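Local coordinates for aldehyde dehydrogenase family protein (Pseudomonas syringae pv. tomato, PDB 5IUV) that probably oxidises indole-3-acetaldehyde to the auxin indole-3-acetic acid, using NAD+ as the electron acceptor, at residues A[77-80]-A[81-84]. Residues are numbered along the deposited sequence; the frame is centred on the assembly and turned at random.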
loop_
_atom_site.group_PDB
_atom_site.type_symbol
_atom_site.label_atom_id
_atom_site.label_comp_id
_atom_site.label_asym_id
_atom_site.label_seq_id
_atom_site.Cartn_x
_atom_site.Cartn_y
_atom_site.Cartn_z
ATOM N N ARG A 77 -6.320 -22.408 -8.562
ATOM C CA ARG A 77 -4.858 -22.474 -8.520
ATOM C C ARG A 77 -4.234 -22.183 -9.883
ATOM O O ARG A 77 -3.036 -22.400 -10.090
ATOM C CB ARG A 77 -4.390 -23.845 -8.017
ATOM C CG ARG A 77 -4.557 -24.036 -6.521
ATOM C CD ARG A 77 -4.096 -25.417 -6.078
ATOM N NE ARG A 77 -5.176 -26.122 -5.394
ATOM C CZ ARG A 77 -5.652 -27.309 -5.756
ATOM N NH1 ARG A 77 -5.131 -27.957 -6.788
ATOM N NH2 ARG A 77 -6.644 -27.852 -5.069
ATOM N N LEU A 78 -5.054 -21.697 -10.808
ATOM C CA LEU A 78 -4.572 -21.248 -12.105
ATOM C C LEU A 78 -3.709 -19.994 -11.931
ATOM O O LEU A 78 -4.030 -19.130 -11.105
ATOM C CB LEU A 78 -5.750 -20.964 -13.042
ATOM C CG LEU A 78 -5.410 -20.689 -14.508
ATOM C CD1 LEU A 78 -4.844 -21.955 -15.168
ATOM C CD2 LEU A 78 -6.629 -20.171 -15.267
ATOM N N ALA A 79 -2.624 -19.898 -12.704
ATOM C CA ALA A 79 -1.714 -18.755 -12.618
ATOM C C ALA A 79 -2.474 -17.442 -12.745
ATOM O O ALA A 79 -3.385 -17.331 -13.556
ATOM C CB ALA A 79 -0.623 -18.847 -13.693
ATOM N N PRO A 80 -2.111 -16.448 -11.919
ATOM C CA PRO A 80 -2.757 -15.130 -11.931
ATOM C C PRO A 80 -2.824 -14.526 -13.335
ATOM O O PRO A 80 -3.872 -14.031 -13.746
ATOM C CB PRO A 80 -1.857 -14.288 -11.015
ATOM C CG PRO A 80 -1.251 -15.274 -10.079
ATOM C CD PRO A 80 -1.065 -16.544 -10.884
ATOM N N ALA A 81 -1.721 -14.598 -14.071
ATOM C CA ALA A 81 -1.671 -14.041 -15.418
ATOM C C ALA A 81 -2.645 -14.753 -16.352
ATOM O O ALA A 81 -3.179 -14.136 -17.274
ATOM C CB ALA A 81 -0.258 -14.117 -15.981
ATOM N N LYS A 82 -2.869 -16.044 -16.118
ATOM C CA LYS A 82 -3.835 -16.794 -16.916
ATOM C C LYS A 82 -5.282 -16.478 -16.512
ATOM O O LYS A 82 -6.156 -16.403 -17.367
ATOM C CB LYS A 82 -3.573 -18.299 -16.808
ATOM C CG LYS A 82 -2.298 -18.773 -17.501
ATOM C CD LYS A 82 -1.958 -20.194 -17.046
ATOM C CE LYS A 82 -0.956 -20.877 -17.965
ATOM N NZ LYS A 82 0.296 -20.092 -18.112
ATOM N N ARG A 83 -5.540 -16.284 -15.217
ATOM C CA ARG A 83 -6.876 -15.866 -14.782
ATOM C C ARG A 83 -7.216 -14.493 -15.353
ATOM O O ARG A 83 -8.338 -14.253 -15.783
ATOM C CB ARG A 83 -6.989 -15.839 -13.253
ATOM C CG ARG A 83 -6.810 -17.205 -12.621
ATOM C CD ARG A 83 -7.566 -17.357 -11.315
ATOM N NE ARG A 83 -7.295 -16.300 -10.341
ATOM C CZ ARG A 83 -6.189 -16.206 -9.613
ATOM N NH1 ARG A 83 -5.206 -17.082 -9.765
ATOM N NH2 ARG A 83 -6.056 -15.215 -8.744
ATOM N N LYS A 84 -6.240 -13.596 -15.341
ATOM C CA LYS A 84 -6.381 -12.283 -15.950
ATOM C C LYS A 84 -6.798 -12.394 -17.419
ATOM O O LYS A 84 -7.767 -11.764 -17.843
ATOM C CB LYS A 84 -5.066 -11.500 -15.838
ATOM C CG LYS A 84 -5.035 -10.219 -16.665
ATOM C CD LYS A 84 -3.741 -9.400 -16.447
ATOM C CE LYS A 84 -2.521 -10.139 -16.996
ATOM N NZ LYS A 84 -1.265 -9.319 -16.926
#
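The N-terminus of helix 80-96, where the loop from helix 56-72 turns into the first helical residues, shows how an arginine can fold back over its own helix start: Arg83 reaches the carbonyl of Leu78, one residue ahead of the N-cap Ala79. The bend of Arg83 at chi3 (-53°) turns the guanidinium toward the loop, and its NH1 donates to Leu78 O at 2.7 Å, a short bond but bent at the hydrogen (132°), although NH1 lies nearly in line with the Leu78 C=O. That oxygen lies practically in the guanidinium plane, while Pro80 CA sits over one face. Ser183 O takes the NE hydrogen, so the group is held from a second direction, which should restrict its rotation. Ala79 O closes the first helical turn, accepting from Arg83 N at 2.9 Å and weakly from Lys82 N. Pro80, lacking an N-H to offer, opens the helix and receives Lys84 N at its own oxygen. It also packs on Thr145 of a second subunit, and Lys84 NZ pairs with Asp136 and with Glu133 of a third subunit. Leu78 and the aliphatic part of Lys82 cross at about a right angle, with Leu78 CG 3.8 Å from Lys82 CB and Leu78 CD1 3.9 Å from Lys82 CD.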